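Local coordinates for leucyl aminopeptidase (Trypanosoma brucei brucei, PDB 5NTD), which probably removes N-terminal residues such as leucine from peptides as a metal-dependent M17 aminopeptidase, and binds manganese and the inhibitor bestatin, at residues Val284-Lys289 with Glu516-Leu521; Ala317-Gly322 with Ala512-Tyr517; Asp380-Ala385 with Asp394-Met399. All coordinates share one frame; numbering follows the deposited sequence.

Contact 1 (Val284-Lys289 with Glu516-Leu521); sequences VSLVGK and EYFRKL. With MN (manganese (II) ion), chain B; BES (2-(3-amino-2-hydroxy-4-phenyl-butyrylamino)-4-methyl-pentanoic acid), chain C.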
loop_
_atom_site.group_PDB
_atom_site.type_symbol
_atom_site.label_atom_id
_atom_site.label_comp_id
_atom_site.label_asym_id
_atom_site.label_seq_id
_atom_site.Cartn_x
_atom_site.Cartn_y
_atom_site.Cartn_z
ATOM N N VAL G 284 -18.443 24.958 35.156
ATOM C CA VAL G 284 -17.936 23.992 34.198
ATOM C C VAL G 284 -17.928 24.600 32.812
ATOM O O VAL G 284 -18.922 25.109 32.344
ATOM C CB VAL G 284 -18.774 22.703 34.177
ATOM C CG1 VAL G 284 -18.189 21.706 33.203
ATOM C CG2 VAL G 284 -18.837 22.077 35.549
ATOM N N SER G 285 -16.786 24.488 32.152
ATOM C CA SER G 285 -16.626 24.873 30.733
ATOM C C SER G 285 -16.545 23.646 29.855
ATOM O O SER G 285 -15.691 22.773 30.048
ATOM C CB SER G 285 -15.403 25.719 30.511
ATOM O OG SER G 285 -15.581 27.022 31.036
ATOM N N LEU G 286 -17.455 23.587 28.906
ATOM C CA LEU G 286 -17.501 22.519 27.931
ATOM C C LEU G 286 -16.864 23.008 26.649
ATOM O O LEU G 286 -17.121 24.126 26.210
ATOM C CB LEU G 286 -18.931 22.079 27.621
ATOM C CG LEU G 286 -19.786 21.705 28.832
ATOM C CD1 LEU G 286 -21.231 21.455 28.409
ATOM C CD2 LEU G 286 -19.249 20.462 29.531
ATOM N N VAL G 287 -16.078 22.139 26.021
ATOM C CA VAL G 287 -15.459 22.442 24.716
ATOM C C VAL G 287 -15.624 21.231 23.782
ATOM O O VAL G 287 -15.267 20.147 24.129
ATOM C CB VAL G 287 -13.973 22.758 24.879
ATOM C CG1 VAL G 287 -13.371 23.187 23.547
ATOM C CG2 VAL G 287 -13.787 23.862 25.897
ATOM N N GLY G 288 -16.181 21.463 22.615
ATOM C CA GLY G 288 -16.491 20.387 21.686
ATOM C C GLY G 288 -15.844 20.529 20.318
ATOM O O GLY G 288 -15.820 21.605 19.745
ATOM N N LYS G 289 -15.297 19.420 19.828
ATOM C CA LYS G 289 -14.706 19.356 18.463
ATOM C C LYS G 289 -15.876 19.332 17.497
ATOM O O LYS G 289 -16.623 18.354 17.422
ATOM C CB LYS G 289 -13.795 18.125 18.271
ATOM C CG LYS G 289 -13.241 17.961 16.856
ATOM C CD LYS G 289 -12.499 16.621 16.635
ATOM C CE LYS G 289 -12.063 16.420 15.174
ATOM N NZ LYS G 289 -11.468 15.106 14.800
ATOM N N GLU G 516 -25.735 13.311 33.658
ATOM C CA GLU G 516 -25.529 12.484 34.836
ATOM C C GLU G 516 -24.334 12.992 35.624
ATOM O O GLU G 516 -24.366 13.063 36.866
ATOM C CB GLU G 516 -25.381 11.036 34.447
ATOM C CG GLU G 516 -25.090 10.090 35.604
ATOM C CD GLU G 516 -26.198 10.051 36.664
ATOM O OE1 GLU G 516 -27.374 10.330 36.333
ATOM O OE2 GLU G 516 -25.872 9.760 37.843
ATOM N N TYR G 517 -23.285 13.386 34.915
ATOM C CA TYR G 517 -22.093 13.970 35.569
ATOM C C TYR G 517 -22.483 15.251 36.368
ATOM O O TYR G 517 -22.124 15.414 37.547
ATOM C CB TYR G 517 -20.963 14.258 34.546
ATOM C CG TYR G 517 -19.753 15.004 35.111
ATOM C CD1 TYR G 517 -18.808 14.359 35.868
ATOM C CD2 TYR G 517 -19.619 16.365 34.933
ATOM C CE1 TYR G 517 -17.740 15.057 36.440
ATOM C CE2 TYR G 517 -18.564 17.077 35.493
ATOM C CZ TYR G 517 -17.637 16.429 36.248
ATOM O OH TYR G 517 -16.588 17.129 36.802
ATOM N N PHE G 518 -23.212 16.125 35.713
ATOM C CA PHE G 518 -23.680 17.386 36.353
ATOM C C PHE G 518 -24.564 17.111 37.608
ATOM O O PHE G 518 -24.421 17.750 38.625
ATOM C CB PHE G 518 -24.493 18.253 35.393
ATOM C CG PHE G 518 -23.735 18.743 34.205
ATOM C CD1 PHE G 518 -22.379 18.925 34.245
ATOM C CD2 PHE G 518 -24.411 19.047 33.041
ATOM C CE1 PHE G 518 -21.684 19.387 33.124
ATOM C CE2 PHE G 518 -23.747 19.511 31.926
ATOM C CZ PHE G 518 -22.372 19.691 31.973
ATOM N N ARG G 519 -25.403 16.099 37.499
ATOM C CA ARG G 519 -26.306 15.672 38.582
ATOM C C ARG G 519 -25.575 15.360 39.891
ATOM O O ARG G 519 -26.074 15.695 40.956
ATOM C CB ARG G 519 -27.110 14.427 38.211
ATOM C CG ARG G 519 -28.594 14.644 38.025
ATOM C CD ARG G 519 -29.276 13.638 37.111
ATOM N NE ARG G 519 -29.121 12.235 37.482
ATOM C CZ ARG G 519 -29.916 11.546 38.304
ATOM N NH1 ARG G 519 -30.945 12.108 38.925
ATOM N NH2 ARG G 519 -29.659 10.251 38.498
ATOM N N LYS G 520 -24.390 14.762 39.801
ATOM C CA LYS G 520 -23.652 14.321 40.985
ATOM C C LYS G 520 -22.552 15.274 41.432
ATOM O O LYS G 520 -21.779 14.916 42.313
ATOM C CB LYS G 520 -23.073 12.919 40.781
ATOM C CG LYS G 520 -24.078 11.825 40.406
ATOM C CD LYS G 520 -25.243 11.629 41.349
ATOM C CE LYS G 520 -26.515 11.015 40.692
ATOM N NZ LYS G 520 -26.663 9.552 40.601
ATOM N N LEU G 521 -22.500 16.490 40.905
ATOM C CA LEU G 521 -21.420 17.427 41.270
ATOM C C LEU G 521 -21.472 17.934 42.724
ATOM O O LEU G 521 -22.340 18.741 43.040
ATOM C CB LEU G 521 -21.397 18.640 40.304
ATOM C CG LEU G 521 -20.721 18.334 38.966
ATOM C CD1 LEU G 521 -20.893 19.457 37.952
ATOM C CD2 LEU G 521 -19.246 18.002 39.138
HETATM MN MN MN B . -11.097 14.790 12.799
HETATM N N2 BES C . -11.524 12.851 13.183
HETATM C C1 BES C . -10.378 11.945 13.121
HETATM C C6 BES C . -10.442 10.801 14.163
HETATM C C7 BES C . -11.274 9.595 13.826
HETATM C C8 BES C . -12.640 9.582 14.070
HETATM C C12 BES C . -10.683 8.447 13.316
HETATM C C9 BES C . -13.408 8.460 13.769
HETATM C C11 BES C . -11.455 7.316 13.007
HETATM C C10 BES C . -12.819 7.322 13.225
HETATM C C2 BES C . -9.122 12.823 13.308
HETATM O O2 BES C . -9.271 14.194 12.826
HETATM C C3 BES C . -8.006 12.197 12.523
HETATM O O3 BES C . -7.946 12.583 11.332
HETATM N N1 BES C . -7.230 11.371 13.242
HETATM C C4 BES C . -6.096 10.649 12.745
HETATM C C13 BES C . -4.800 11.431 12.934
HETATM C C14 BES C . -3.620 10.922 12.108
HETATM C C15 BES C . -3.879 10.608 10.640
HETATM C C16 BES C . -2.515 11.949 12.128
HETATM C C5 BES C . -5.932 9.354 13.465
HETATM O O1 BES C . -5.615 8.371 12.796
HETATM O O4 BES C . -6.101 9.298 14.687
#

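Contact 2 (Ala317-Gly322 with Ala512-Tyr517); sequences AAVFCG and ALLTEY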
loop_
_atom_site.group_PDB
_atom_site.type_symbol
_atom_site.label_atom_id
_atom_site.label_comp_id
_atom_site.label_asym_id
_atom_site.label_seq_id
_atom_site.Cartn_x
_atom_site.Cartn_y
_atom_site.Cartn_z
ATOM N N ALA G 317 -21.704 18.240 19.141
ATOM C CA ALA G 317 -23.098 17.899 19.323
ATOM C C ALA G 317 -23.348 17.425 20.750
ATOM O O ALA G 317 -24.357 17.782 21.358
ATOM C CB ALA G 317 -23.553 16.830 18.342
ATOM N N ALA G 318 -22.434 16.626 21.266
ATOM C CA ALA G 318 -22.573 16.089 22.604
ATOM C C ALA G 318 -22.621 17.214 23.669
ATOM O O ALA G 318 -23.513 17.259 24.492
ATOM C CB ALA G 318 -21.453 15.127 22.927
ATOM N N VAL G 319 -21.638 18.102 23.631
ATOM C CA VAL G 319 -21.591 19.206 24.585
ATOM C C VAL G 319 -22.750 20.184 24.367
ATOM O O VAL G 319 -23.326 20.702 25.315
ATOM C CB VAL G 319 -20.258 19.966 24.602
ATOM C CG1 VAL G 319 -19.137 19.025 25.013
ATOM C CG2 VAL G 319 -19.942 20.646 23.285
ATOM N N PHE G 320 -23.086 20.417 23.121
ATOM C CA PHE G 320 -24.212 21.296 22.799
ATOM C C PHE G 320 -25.489 20.785 23.436
ATOM O O PHE G 320 -26.221 21.510 24.081
ATOM C CB PHE G 320 -24.410 21.424 21.296
ATOM C CG PHE G 320 -25.570 22.288 20.911
ATOM C CD1 PHE G 320 -25.641 23.604 21.338
ATOM C CD2 PHE G 320 -26.600 21.797 20.102
ATOM C CE1 PHE G 320 -26.706 24.420 20.963
ATOM C CE2 PHE G 320 -27.667 22.602 19.730
ATOM C CZ PHE G 320 -27.723 23.921 20.172
ATOM N N CYS G 321 -25.774 19.506 23.230
ATOM C CA CYS G 321 -27.039 18.929 23.691
ATOM C C CYS G 321 -27.048 18.733 25.212
ATOM O O CYS G 321 -28.088 18.847 25.851
ATOM C CB CYS G 321 -27.364 17.665 22.946
ATOM S SG CYS G 321 -27.704 17.955 21.179
ATOM N N GLY G 322 -25.911 18.411 25.776
ATOM C CA GLY G 322 -25.772 18.308 27.244
ATOM C C GLY G 322 -26.048 19.663 27.888
ATOM O O GLY G 322 -26.705 19.778 28.912
ATOM N N ALA G 512 -26.302 12.623 27.674
ATOM C CA ALA G 512 -26.781 11.974 28.904
ATOM C C ALA G 512 -25.641 11.755 29.903
ATOM O O ALA G 512 -25.815 11.873 31.111
ATOM C CB ALA G 512 -27.465 10.658 28.608
ATOM N N LEU G 513 -24.475 11.404 29.383
ATOM C CA LEU G 513 -23.243 11.287 30.203
ATOM C C LEU G 513 -23.017 12.591 30.989
ATOM O O LEU G 513 -22.834 12.574 32.196
ATOM C CB LEU G 513 -22.016 11.009 29.335
ATOM C CG LEU G 513 -20.637 10.994 30.008
ATOM C CD1 LEU G 513 -20.568 9.914 31.062
ATOM C CD2 LEU G 513 -19.584 10.767 28.945
ATOM N N LEU G 514 -23.044 13.699 30.271
ATOM C CA LEU G 514 -22.866 15.008 30.885
ATOM C C LEU G 514 -23.984 15.318 31.921
ATOM O O LEU G 514 -23.717 15.818 33.002
ATOM C CB LEU G 514 -22.852 16.111 29.844
ATOM C CG LEU G 514 -21.646 16.164 28.919
ATOM C CD1 LEU G 514 -21.831 17.229 27.853
ATOM C CD2 LEU G 514 -20.373 16.443 29.719
ATOM N N THR G 515 -25.217 15.026 31.546
ATOM C CA THR G 515 -26.336 15.291 32.409
ATOM C C THR G 515 -26.133 14.573 33.743
ATOM O O THR G 515 -26.287 15.161 34.802
ATOM C CB THR G 515 -27.654 14.874 31.767
ATOM O OG1 THR G 515 -27.850 15.659 30.580
ATOM C CG2 THR G 515 -28.830 15.142 32.724
ATOM N N GLU G 516 -25.735 13.311 33.658
ATOM C CA GLU G 516 -25.529 12.484 34.836
ATOM C C GLU G 516 -24.334 12.992 35.624
ATOM O O GLU G 516 -24.366 13.063 36.866
ATOM C CB GLU G 516 -25.381 11.036 34.447
ATOM C CG GLU G 516 -25.090 10.090 35.604
ATOM C CD GLU G 516 -26.198 10.051 36.664
ATOM O OE1 GLU G 516 -27.374 10.330 36.333
ATOM O OE2 GLU G 516 -25.872 9.760 37.843
ATOM N N TYR G 517 -23.285 13.386 34.915
ATOM C CA TYR G 517 -22.093 13.970 35.569
ATOM C C TYR G 517 -22.483 15.251 36.368
ATOM O O TYR G 517 -22.124 15.414 37.547
ATOM C CB TYR G 517 -20.963 14.258 34.546
ATOM C CG TYR G 517 -19.753 15.004 35.111
ATOM C CD1 TYR G 517 -18.808 14.359 35.868
ATOM C CD2 TYR G 517 -19.619 16.365 34.933
ATOM C CE1 TYR G 517 -17.740 15.057 36.440
ATOM C CE2 TYR G 517 -18.564 17.077 35.493
ATOM C CZ TYR G 517 -17.637 16.429 36.248
ATOM O OH TYR G 517 -16.588 17.129 36.802
#

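Contact 3 (Asp380-Ala385 with Asp394-Met399); sequences DGVFHA and DVVIDM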
loop_
_atom_site.group_PDB
_atom_site.type_symbol
_atom_site.label_atom_id
_atom_site.label_comp_id
_atom_site.label_asym_id
_atom_site.label_seq_id
_atom_site.Cartn_x
_atom_site.Cartn_y
_atom_site.Cartn_z
ATOM N N ASP G 380 -7.374 25.927 20.865
ATOM C CA ASP G 380 -7.955 27.275 20.871
ATOM C C ASP G 380 -9.233 27.327 21.741
ATOM O O ASP G 380 -9.466 28.273 22.455
ATOM C CB ASP G 380 -8.241 27.751 19.455
ATOM C CG ASP G 380 -7.021 28.398 18.808
ATOM O OD1 ASP G 380 -6.007 28.629 19.509
ATOM O OD2 ASP G 380 -7.095 28.734 17.604
ATOM N N GLY G 381 -10.036 26.282 21.646
ATOM C CA GLY G 381 -11.274 26.138 22.436
ATOM C C GLY G 381 -11.042 26.161 23.938
ATOM O O GLY G 381 -11.671 26.919 24.647
ATOM N N VAL G 382 -10.112 25.363 24.410
ATOM C CA VAL G 382 -9.842 25.279 25.867
ATOM C C VAL G 382 -9.128 26.516 26.388
ATOM O O VAL G 382 -9.352 26.934 27.517
ATOM C CB VAL G 382 -9.075 24.016 26.309
ATOM C CG1 VAL G 382 -9.841 22.772 25.913
ATOM C CG2 VAL G 382 -7.662 23.979 25.751
ATOM N N PHE G 383 -8.291 27.124 25.558
ATOM C CA PHE G 383 -7.667 28.408 25.956
ATOM C C PHE G 383 -8.744 29.495 26.071
ATOM O O PHE G 383 -8.772 30.240 27.044
ATOM C CB PHE G 383 -6.597 28.915 25.033
ATOM C CG PHE G 383 -5.865 30.100 25.602
ATOM C CD1 PHE G 383 -4.835 29.924 26.535
ATOM C CD2 PHE G 383 -6.234 31.400 25.265
ATOM C CE1 PHE G 383 -4.148 31.035 27.080
ATOM C CE2 PHE G 383 -5.558 32.492 25.801
ATOM C CZ PHE G 383 -4.525 32.313 26.713
ATOM N N HIS G 384 -9.617 29.525 25.094
ATOM C CA HIS G 384 -10.726 30.455 25.136
ATOM C C HIS G 384 -11.552 30.293 26.440
ATOM O O HIS G 384 -11.859 31.260 27.140
ATOM C CB HIS G 384 -11.653 30.231 23.959
ATOM C CG HIS G 384 -12.797 31.195 23.914
ATOM N ND1 HIS G 384 -12.647 32.503 23.497
ATOM C CD2 HIS G 384 -14.109 31.044 24.234
ATOM C CE1 HIS G 384 -13.825 33.107 23.540
ATOM N NE2 HIS G 384 -14.724 32.245 23.988
ATOM N N ALA G 385 -11.902 29.056 26.743
ATOM C CA ALA G 385 -12.733 28.754 27.921
ATOM C C ALA G 385 -12.022 29.125 29.213
ATOM O O ALA G 385 -12.654 29.619 30.140
ATOM C CB ALA G 385 -13.138 27.291 27.964
ATOM N N ASP G 394 -14.073 25.716 37.124
ATOM C CA ASP G 394 -13.509 24.758 38.065
ATOM C C ASP G 394 -13.096 23.504 37.325
ATOM O O ASP G 394 -12.199 22.787 37.754
ATOM C CB ASP G 394 -14.528 24.364 39.147
ATOM C CG ASP G 394 -15.005 25.568 39.970
ATOM O OD1 ASP G 394 -14.145 26.357 40.429
ATOM O OD2 ASP G 394 -16.247 25.721 40.106
ATOM N N VAL G 395 -13.849 23.213 36.285
ATOM C CA VAL G 395 -13.694 21.987 35.523
ATOM C C VAL G 395 -13.829 22.325 34.061
ATOM O O VAL G 395 -14.745 23.027 33.664
ATOM C CB VAL G 395 -14.764 20.934 35.864
ATOM C CG1 VAL G 395 -14.565 19.678 35.035
ATOM C CG2 VAL G 395 -14.719 20.579 37.338
ATOM N N VAL G 396 -12.916 21.786 33.264
ATOM C CA VAL G 396 -13.000 21.877 31.797
ATOM C C VAL G 396 -13.210 20.475 31.250
ATOM O O VAL G 396 -12.464 19.557 31.580
ATOM C CB VAL G 396 -11.751 22.449 31.157
ATOM C CG1 VAL G 396 -11.840 22.389 29.636
ATOM C CG2 VAL G 396 -11.554 23.874 31.579
ATOM N N ILE G 397 -14.255 20.330 30.440
ATOM C CA ILE G 397 -14.542 19.065 29.779
ATOM C C ILE G 397 -14.493 19.300 28.297
ATOM O O ILE G 397 -15.272 20.105 27.757
ATOM C CB ILE G 397 -15.923 18.497 30.118
ATOM C CG1 ILE G 397 -16.089 18.330 31.621
ATOM C CG2 ILE G 397 -16.141 17.149 29.427
ATOM C CD1 ILE G 397 -17.504 17.964 32.027
ATOM N N ASP G 398 -13.570 18.632 27.631
ATOM C CA ASP G 398 -13.587 18.675 26.163
ATOM C C ASP G 398 -14.027 17.301 25.654
ATOM O O ASP G 398 -13.675 16.276 26.230
ATOM C CB ASP G 398 -12.263 19.151 25.572
ATOM C CG ASP G 398 -11.216 18.057 25.504
ATOM O OD1 ASP G 398 -11.374 17.164 24.654
ATOM O OD2 ASP G 398 -10.302 18.084 26.348
ATOM N N MET G 399 -14.830 17.327 24.615
ATOM C CA MET G 399 -15.347 16.117 23.995
ATOM C C MET G 399 -15.069 16.171 22.508
ATOM O O MET G 399 -15.333 17.168 21.865
ATOM C CB MET G 399 -16.851 15.934 24.220
ATOM C CG MET G 399 -17.240 15.929 25.698
ATOM S SD MET G 399 -18.984 15.622 25.971
ATOM C CE MET G 399 -18.969 13.922 26.442
#

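Contact 1 (Val284-Lys289 with Glu516-Leu521)
F518 and L521, at the C-terminal end of the chain, meet V284 and L286 of strand 283-291 through carbon atoms alone. Segment 516-521 begins with E516, whose carboxylate ties the end of the helix together. Its OE1 receives NE of R519 at 2.8 Å and also R519 NH2, so the guanidinium grips one oxygen side-on; OE2 accepts K520 NZ through its syn lone pair. Y517 sets out toward the strand but packs against V395 and I397 of strand 395-400 and against helix 422-435. F518 does most of the work. Its CG sits beside the backbone N (chi1 -63°), which swings the outer end of the ring to the strand. There CD2 of L286 lies at the ring edge, 4.0 Å from F518 CZ, while V284 CG1 approaches F518 CE1 obliquely at 4.2 Å. After R519 the chain leaves helical geometry at K520, and L521 points toward the strand and puts CD1 4.1 Å from V284 CG2. V284 therefore divides its methyls between the two partners. Further along the strand, the extended K289 chain carries NZ to a manganese ion at 2.1 Å, which also binds N2 and O2 of bestatin along with D294, D312 and E373. This is an alpha/beta arrangement: a C-terminal helix packed on a central strand that leads into the metal site of an M17 aminopeptidase.

Contact 2 (Ala317-Gly322 with Ala512-Tyr517)
L514 meets G322, A318 and V319 where helix 511-519 passes helix 314-328, the local axes 8.8 Å apart and crossing at -47°. The tight part is built round one methyl group. L514 CD1 rests 3.8 Å from A318 O and equally far from V319 CA, lying over the helix backbone more than against side chains. G322 has no side chain to hold the helices apart, and its CA lies 4.1 Å from L514 CD1 and 5.7 Å from L514 CA. V319 points its CB away from the other helix, yet CG1 still lies 4.3 Å from L514 CD1. Around this spot the fit is looser. A318 CB stays 5.4 Å from L514 CD1, and T515 OG1 is 4.6 Å from G322 O; T515 OG1 is bonded to P511 O in its own helix. Even this slacker part is buried, with no solvent side. A317 and C321 pack on helix 196-214, whereas L513, E516 and Y517 pack on helix 422-435. V319 and L514 both rest on M399 of strand 395-400. The two helices, with the L514 methyl lying against G322, belong to one helical layer of the alpha/beta/alpha catalytic domain of M17 aminopeptidases.

Contact 3 (Asp380-Ala385 with Asp394-Met399)
Helix 374-387 lies over strand 395-400 and runs in roughly the opposite sense, with V382 CA 7.5 Å from V396 CA where the two backbones come closest. One side chain carries the contact from the helix. V382 points at the strand, and its CG1 branch, beside the backbone N (chi1 -58°), is the one that touches. That methyl is 4.2 Å from V396 CG1 and 4.4 Å from D398 CB, so it bears on two successive side chains of the same strand face. V396 supplies its CG1 from the position anti to its own backbone N (chi1 174°). A385, one turn later, also points toward the strand but rests against S285 of the adjacent strand 283-291, just as V382 reaches V287 there. The helix thus spans two neighbouring strands. D398 offers only its CB to the helix; its buried carboxylate is satisfied elsewhere, OD1 by ND1 of H493 and OD2 by NE2 of H491. Alternation along the strand sends V395, I397 and M399 to the other face, where they pack against helix 511-519. On the way from strand 334-344 to strand 395-400 the chain passes through two short strands and then helix 374-387, and both long strands run parallel to strand 283-291 between them. The contact is consistent with the helix-to-strand half of a beta-alpha-beta crossover, with extra strands inserted, in the catalytic alpha/beta domain.

How the contacts relate
Contacts 1 and 2 lie close together, their centres about 7 Å apart, and share helix 511-519 with E516 and Y517. The centre of contact 3 lies about 11 Å from that of contact 1 and about 15 Å from that of contact 2. Along the chain 284-289 comes first, then 317-322, then both segments of contact 3, and last the C-terminal helix that closes contacts 1 and 2. Strands 283-291 and 395-400 are parallel neighbours in the sheet, with a probable hydrogen bond from V287 N to I397 O at 2.8 Å. Helix 374-387 covers one face, and helices 314-328 and 511-519 the other. Together they give helix, sheet and helix layers, with K289 entering the manganese site.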